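Local coordinates for rubber oxygenase (Streptomyces sp., PDB 5O1M), which catalyses the oxidative cleavage of poly(cis-1,4-isoprene) in rubber, adding dioxygen to its double bonds with a non-covalently bound heme b, at residues D19-W24 and S192-M197; I196-H201 and Q257-I262. All coordinates share one frame; numbering follows the deposited sequence.

Contact 1: residues D19-W24 and S192-M197. With HEM (protoporphyrin IX containing Fe), chain C.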
# COMPACT_ATOMS: atom_id res chain seq x y z
N ASP A 19 -7.85 -20.88 5.86
CA ASP A 19 -6.73 -20.44 4.99
C ASP A 19 -7.15 -19.14 4.25
O ASP A 19 -8.10 -19.13 3.53
CB ASP A 19 -6.35 -21.55 3.99
CG ASP A 19 -5.20 -21.16 3.01
OD1 ASP A 19 -4.88 -19.97 2.81
OD2 ASP A 19 -4.60 -22.08 2.40
N PRO A 20 -6.43 -18.01 4.48
CA PRO A 20 -6.87 -16.72 3.93
C PRO A 20 -6.82 -16.66 2.39
O PRO A 20 -7.41 -15.75 1.80
CB PRO A 20 -5.93 -15.73 4.55
CG PRO A 20 -4.77 -16.50 5.05
CD PRO A 20 -5.22 -17.89 5.30
N GLU A 21 -6.15 -17.64 1.75
CA GLU A 21 -6.15 -17.82 0.32
C GLU A 21 -7.55 -18.10 -0.24
O GLU A 21 -7.80 -17.89 -1.43
CB GLU A 21 -5.14 -18.94 -0.02
CG GLU A 21 -4.74 -19.19 -1.46
CD GLU A 21 -4.48 -17.99 -2.32
OE1 GLU A 21 -4.75 -18.16 -3.55
OE2 GLU A 21 -4.03 -16.89 -1.85
N TYR A 22 -8.45 -18.57 0.61
CA TYR A 22 -9.79 -18.97 0.21
C TYR A 22 -10.84 -18.23 1.05
O TYR A 22 -11.90 -18.73 1.29
CB TYR A 22 -9.92 -20.50 0.30
CG TYR A 22 -8.89 -21.18 -0.58
CD1 TYR A 22 -8.99 -21.15 -2.00
CD2 TYR A 22 -7.79 -21.83 -0.01
CE1 TYR A 22 -8.03 -21.76 -2.81
CE2 TYR A 22 -6.80 -22.46 -0.81
CZ TYR A 22 -6.93 -22.42 -2.21
OH TYR A 22 -5.96 -23.01 -2.95
N VAL A 23 -10.50 -17.01 1.44
CA VAL A 23 -11.44 -16.06 1.97
C VAL A 23 -11.29 -14.75 1.16
O VAL A 23 -10.15 -14.30 0.89
CB VAL A 23 -11.16 -15.82 3.50
CG1 VAL A 23 -12.27 -15.02 4.16
CG2 VAL A 23 -11.01 -17.16 4.25
N TRP A 24 -12.42 -14.12 0.87
CA TRP A 24 -12.47 -12.89 0.11
C TRP A 24 -13.14 -11.85 0.96
O TRP A 24 -12.53 -11.42 1.91
CB TRP A 24 -13.11 -13.10 -1.28
CG TRP A 24 -12.28 -14.05 -2.09
CD1 TRP A 24 -11.24 -13.71 -2.88
CD2 TRP A 24 -12.34 -15.49 -2.09
NE1 TRP A 24 -10.65 -14.84 -3.39
CE2 TRP A 24 -11.31 -15.94 -2.93
CE3 TRP A 24 -13.19 -16.45 -1.49
CZ2 TRP A 24 -11.10 -17.31 -3.22
CZ3 TRP A 24 -12.98 -17.80 -1.76
CH2 TRP A 24 -11.95 -18.21 -2.63
N SER A 192 -7.65 -12.34 -2.75
CA SER A 192 -7.89 -13.01 -1.50
C SER A 192 -7.40 -12.19 -0.35
O SER A 192 -6.59 -11.23 -0.52
CB SER A 192 -7.21 -14.38 -1.46
OG SER A 192 -5.84 -14.26 -1.64
N GLN A 193 -7.90 -12.50 0.83
CA GLN A 193 -7.31 -11.88 2.02
C GLN A 193 -5.81 -12.13 2.16
O GLN A 193 -5.12 -11.22 2.59
CB GLN A 193 -8.07 -12.25 3.29
CG GLN A 193 -9.44 -11.58 3.27
CD GLN A 193 -10.07 -11.38 4.59
OE1 GLN A 193 -9.38 -11.25 5.56
NE2 GLN A 193 -11.41 -11.43 4.65
N ALA A 194 -5.34 -13.34 1.79
CA ALA A 194 -3.92 -13.64 1.72
C ALA A 194 -3.19 -12.63 0.82
O ALA A 194 -2.08 -12.16 1.16
CB ALA A 194 -3.68 -15.05 1.20
N ASP A 195 -3.80 -12.34 -0.34
CA ASP A 195 -3.23 -11.38 -1.33
C ASP A 195 -3.13 -10.01 -0.74
O ASP A 195 -2.09 -9.38 -0.86
CB ASP A 195 -4.05 -11.27 -2.63
CG ASP A 195 -4.06 -12.56 -3.46
OD1 ASP A 195 -3.01 -13.19 -3.66
OD2 ASP A 195 -5.14 -12.88 -4.00
N ILE A 196 -4.19 -9.57 -0.06
CA ILE A 196 -4.17 -8.29 0.61
C ILE A 196 -3.00 -8.20 1.66
O ILE A 196 -2.32 -7.18 1.77
CB ILE A 196 -5.54 -7.98 1.29
CG1 ILE A 196 -6.66 -7.89 0.27
CG2 ILE A 196 -5.47 -6.62 2.07
CD1 ILE A 196 -8.04 -7.69 0.89
N MET A 197 -2.80 -9.27 2.41
CA MET A 197 -1.78 -9.31 3.43
C MET A 197 -0.35 -9.33 2.82
O MET A 197 0.59 -8.74 3.39
CB MET A 197 -2.08 -10.45 4.45
CG MET A 197 -3.18 -10.04 5.38
SD MET A 197 -3.00 -8.44 6.20
CE MET A 197 -1.39 -8.76 6.96
CHA HEM C . -8.00 -0.58 -6.43
CHB HEM C . -5.36 -0.01 -2.48
CHC HEM C . -4.56 -4.75 -2.38
CHD HEM C . -5.94 -4.91 -6.91
C1A HEM C . -7.42 -0.04 -5.30
C2A HEM C . -7.54 1.30 -4.94
C3A HEM C . -6.81 1.49 -3.83
C4A HEM C . -6.19 0.27 -3.53
CMA HEM C . -6.62 2.81 -3.11
CAA HEM C . -8.34 2.36 -5.65
CBA HEM C . -7.60 2.99 -6.88
CGA HEM C . -8.76 3.06 -7.86
O1A HEM C . -9.35 4.19 -7.96
O2A HEM C . -9.23 2.01 -8.49
C1B HEM C . -4.93 -1.28 -2.08
C2B HEM C . -4.25 -1.53 -0.85
C3B HEM C . -4.01 -2.87 -0.76
C4B HEM C . -4.58 -3.40 -2.04
CMB HEM C . -3.84 -0.53 0.15
CAB HEM C . -3.41 -3.70 0.32
CBB HEM C . -3.17 -3.30 1.78
C1C HEM C . -4.84 -5.24 -3.60
C2C HEM C . -4.50 -6.53 -4.09
C3C HEM C . -4.85 -6.54 -5.41
C4C HEM C . -5.42 -5.27 -5.68
CMC HEM C . -3.83 -7.63 -3.30
CAC HEM C . -4.72 -7.64 -6.40
CBC HEM C . -4.15 -9.01 -6.24
C1D HEM C . -6.66 -3.74 -7.16
C2D HEM C . -7.42 -3.50 -8.41
C3D HEM C . -8.01 -2.30 -8.28
C4D HEM C . -7.64 -1.82 -6.93
CMD HEM C . -7.46 -4.39 -9.62
CAD HEM C . -8.80 -1.61 -9.33
CBD HEM C . -7.77 -0.92 -10.20
CGD HEM C . -8.43 0.09 -11.15
O1D HEM C . -8.78 1.27 -10.82
O2D HEM C . -8.60 -0.27 -12.36
NA HEM C . -6.54 -0.62 -4.43
NB HEM C . -5.12 -2.40 -2.74
NC HEM C . -5.34 -4.48 -4.57
ND HEM C . -6.84 -2.72 -6.33
FE HEM C . -5.98 -2.58 -4.47
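P20 and A194 face each other with CA atoms 4.8 Å apart, and two loop carbonyls take up the first N-H groups of helix 193-213. Q193 N points almost straight at V23 O (2.9 Å, 174° at the hydrogen), whereas A194 N meets P20 O at 3.2 Å from high above its carbonyl plane. The third N-H closes a capping box: D195 N donates to S192 OG, the N-cap, and S192 N returns a bond of 2.9 Å to D195 OD2, on the anti side of the carboxylate. Beyond CG the Q193 chain runs extended, which carries NE2 to W24 O (3.0 Å) with that oxygen close to the amide plane; OE1 receives S240 N. Substituting an alanine here would probably leave W24 O and S240 N without these mates and the loop less firmly tied. E21 CG stands opposite its own N (chi1 -169°), and the bent chain beyond it brings OE2 to 3.2 Å from S192 OG, a close polar pair. E21 and D195, like charges, are bridged by R116 of helix 115-123. D195 O lies 3.5 Å from heme methyl CMC, while W24 and I196 rest on R171 of helix 156-173, which also carries H167, the probable axial heme ligand.

Contact 2: residues I196-H201 and Q257-I262; sequences IMVTWH and QVLDPI. With HEM (protoporphyrin IX containing Fe), chain C.
V198 and H201 meet V258 and L259 from a turn of helix 193-213 whose shortest polar bond, W200 N to I196 O at 2.9 Å, is an ordinary helical one; the contact itself is apolar. The H201 imidazole is held at both nitrogens, ND1 pairing with T205 OG1 and NE2 with Q254 OE1, which should hold the ring against turning. V258 CG1 then comes in at the edge of that ring, near its plane, 4.0 Å from H201 CD2, the two side chains crossing at about a right angle. L259 CD2 lies at 4.1 Å from H201 CB.

V198 divides its two methyls between partners. With CG1 opposite the backbone N (chi1 170°), that branch reaches L259 CD1 at 3.8 Å and I262 CD1 at 3.9 Å; V198 and I262 run alongside in opposite senses. The other branch, CG2, presses on V258 CG1, a pair closer than usual and therefore of doubtful spacing; the V258 torsion (chi1 141°) is itself off the staggered positions.

This is a helix-to-turn contact in an all-helical enzyme whose catalytic domain belongs to the globin clan: helix 193-213 meets the chain where helix 248-258 ends and turns, and its other flank borders the heme. T199, facing away from the turn, sets CG2 3.4 Å from heme vinyl atom CAB, and its OG1 makes a weak hydrogen bond back to D195 O. W200 packs edge-to-face with W230 of helix 220-236 and bonds W230 O through NE1, while M197 CE sits 3.6 Å above one face of the W200 ring, offset toward its rim.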
# COMPACT_ATOMS: atom_id res chain seq x y z
N ILE A 196 -4.19 -9.57 -0.06
CA ILE A 196 -4.17 -8.29 0.61
C ILE A 196 -3.00 -8.20 1.66
O ILE A 196 -2.32 -7.18 1.77
CB ILE A 196 -5.54 -7.98 1.29
CG1 ILE A 196 -6.66 -7.89 0.27
CG2 ILE A 196 -5.47 -6.62 2.07
CD1 ILE A 196 -8.04 -7.69 0.89
N MET A 197 -2.80 -9.27 2.41
CA MET A 197 -1.78 -9.31 3.43
C MET A 197 -0.35 -9.33 2.82
O MET A 197 0.59 -8.74 3.39
CB MET A 197 -2.08 -10.45 4.45
CG MET A 197 -3.18 -10.04 5.38
SD MET A 197 -3.00 -8.44 6.20
CE MET A 197 -1.39 -8.76 6.96
N VAL A 198 -0.21 -9.89 1.61
CA VAL A 198 1.04 -9.75 0.84
C VAL A 198 1.35 -8.27 0.59
O VAL A 198 2.49 -7.77 0.85
CB VAL A 198 1.01 -10.53 -0.49
CG1 VAL A 198 2.18 -10.17 -1.33
CG2 VAL A 198 0.97 -12.06 -0.23
N THR A 199 0.34 -7.53 0.13
CA THR A 199 0.54 -6.10 -0.16
C THR A 199 0.87 -5.32 1.10
O THR A 199 1.71 -4.43 1.10
CB THR A 199 -0.70 -5.51 -0.86
OG1 THR A 199 -0.96 -6.28 -2.02
CG2 THR A 199 -0.49 -4.03 -1.30
N TRP A 200 0.18 -5.68 2.18
CA TRP A 200 0.42 -5.12 3.49
C TRP A 200 1.86 -5.29 3.91
O TRP A 200 2.44 -4.34 4.45
CB TRP A 200 -0.53 -5.79 4.52
CG TRP A 200 -0.67 -5.11 5.81
CD1 TRP A 200 -1.65 -4.20 6.15
CD2 TRP A 200 0.15 -5.27 7.00
NE1 TRP A 200 -1.50 -3.79 7.44
CE2 TRP A 200 -0.41 -4.43 7.99
CE3 TRP A 200 1.30 -5.96 7.28
CZ2 TRP A 200 0.12 -4.34 9.30
CZ3 TRP A 200 1.82 -5.90 8.61
CH2 TRP A 200 1.24 -5.07 9.59
N HIS A 201 2.46 -6.48 3.71
CA HIS A 201 3.86 -6.65 4.07
C HIS A 201 4.78 -5.86 3.22
O HIS A 201 5.79 -5.39 3.73
CB HIS A 201 4.26 -8.13 4.10
CG HIS A 201 3.61 -8.89 5.21
ND1 HIS A 201 3.75 -8.52 6.53
CD2 HIS A 201 2.76 -9.94 5.21
CE1 HIS A 201 3.08 -9.34 7.30
NE2 HIS A 201 2.42 -10.18 6.52
N GLN A 257 7.68 -15.57 5.21
CA GLN A 257 6.91 -16.65 4.58
C GLN A 257 5.87 -16.31 3.48
O GLN A 257 5.59 -17.15 2.63
CB GLN A 257 6.25 -17.46 5.70
CG GLN A 257 7.06 -18.69 6.15
CD GLN A 257 7.21 -18.83 7.67
OE1 GLN A 257 7.73 -17.92 8.35
NE2 GLN A 257 6.80 -20.01 8.21
N VAL A 258 5.27 -15.12 3.50
CA VAL A 258 4.15 -14.80 2.60
C VAL A 258 4.50 -13.90 1.42
O VAL A 258 3.81 -13.93 0.41
CB VAL A 258 2.95 -14.23 3.42
CG1 VAL A 258 2.21 -13.08 2.78
CG2 VAL A 258 2.00 -15.35 3.74
N LEU A 259 5.56 -13.11 1.56
CA LEU A 259 5.93 -12.11 0.58
C LEU A 259 7.16 -12.56 -0.18
O LEU A 259 7.10 -12.68 -1.39
CB LEU A 259 6.17 -10.75 1.24
CG LEU A 259 6.84 -9.70 0.36
CD1 LEU A 259 5.89 -9.33 -0.80
CD2 LEU A 259 7.16 -8.45 1.16
N ASP A 260 8.25 -12.78 0.53
CA ASP A 260 9.56 -13.19 -0.06
C ASP A 260 9.45 -14.25 -1.16
O ASP A 260 10.05 -14.07 -2.22
CB ASP A 260 10.58 -13.70 1.00
CG ASP A 260 11.08 -12.61 1.97
OD1 ASP A 260 10.53 -11.49 1.98
OD2 ASP A 260 12.02 -12.91 2.75
N PRO A 261 8.72 -15.35 -0.93
CA PRO A 261 8.71 -16.40 -1.98
C PRO A 261 7.81 -16.19 -3.18
O PRO A 261 7.87 -16.98 -4.10
CB PRO A 261 8.20 -17.64 -1.21
CG PRO A 261 7.38 -17.07 -0.09
CD PRO A 261 8.18 -15.87 0.34
N ILE A 262 6.96 -15.18 -3.17
CA ILE A 262 6.06 -14.99 -4.30
C ILE A 262 6.55 -13.93 -5.24
O ILE A 262 6.05 -13.86 -6.32
CB ILE A 262 4.58 -14.79 -3.92
CG1 ILE A 262 4.36 -13.68 -2.95
CG2 ILE A 262 4.03 -16.10 -3.33
CD1 ILE A 262 4.80 -12.29 -3.39
CHA HEM C . -8.00 -0.58 -6.43
CHB HEM C . -5.36 -0.01 -2.48
CHC HEM C . -4.56 -4.75 -2.38
CHD HEM C . -5.94 -4.91 -6.91
C1A HEM C . -7.42 -0.04 -5.30
C2A HEM C . -7.54 1.30 -4.94
C3A HEM C . -6.81 1.49 -3.83
C4A HEM C . -6.19 0.27 -3.53
CMA HEM C . -6.62 2.81 -3.11
CAA HEM C . -8.34 2.36 -5.65
CBA HEM C . -7.60 2.99 -6.88
CGA HEM C . -8.76 3.06 -7.86
O1A HEM C . -9.35 4.19 -7.96
O2A HEM C . -9.23 2.01 -8.49
C1B HEM C . -4.93 -1.28 -2.08
C2B HEM C . -4.25 -1.53 -0.85
C3B HEM C . -4.01 -2.87 -0.76
C4B HEM C . -4.58 -3.40 -2.04
CMB HEM C . -3.84 -0.53 0.15
CAB HEM C . -3.41 -3.70 0.32
CBB HEM C . -3.17 -3.30 1.78
C1C HEM C . -4.84 -5.24 -3.60
C2C HEM C . -4.50 -6.53 -4.09
C3C HEM C . -4.85 -6.54 -5.41
C4C HEM C . -5.42 -5.27 -5.68
CMC HEM C . -3.83 -7.63 -3.30
CAC HEM C . -4.72 -7.64 -6.40
CBC HEM C . -4.15 -9.01 -6.24
C1D HEM C . -6.66 -3.74 -7.16
C2D HEM C . -7.42 -3.50 -8.41
C3D HEM C . -8.01 -2.30 -8.28
C4D HEM C . -7.64 -1.82 -6.93
CMD HEM C . -7.46 -4.39 -9.62
CAD HEM C . -8.80 -1.61 -9.33
CBD HEM C . -7.77 -0.92 -10.20
CGD HEM C . -8.43 0.09 -11.15
O1D HEM C . -8.78 1.27 -10.82
O2D HEM C . -8.60 -0.27 -12.36
NA HEM C . -6.54 -0.62 -4.43
NB HEM C . -5.12 -2.40 -2.74
NC HEM C . -5.34 -4.48 -4.57
ND HEM C . -6.84 -2.72 -6.33
FE HEM C . -5.98 -2.58 -4.47

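Contact 1 and contact 2 lie 11 Å apart, centre to centre, on successive turns of helix 193-213, with I196 and M197 common to both. Along the chain the order is 19-24, 192-197, 196-201 and 257-262, so the helix is met at its start by a loop from near the N-terminus, through backbone and side-chain hydrogen bonds, and just beyond by the turn that follows helix 248-258, through apolar contacts alone. Both touch the heme, through D195 and I196 in one case and I196 and T199 in the other, which makes this part of the helix a wall of the cofactor pocket backed by two distant parts of the sequence.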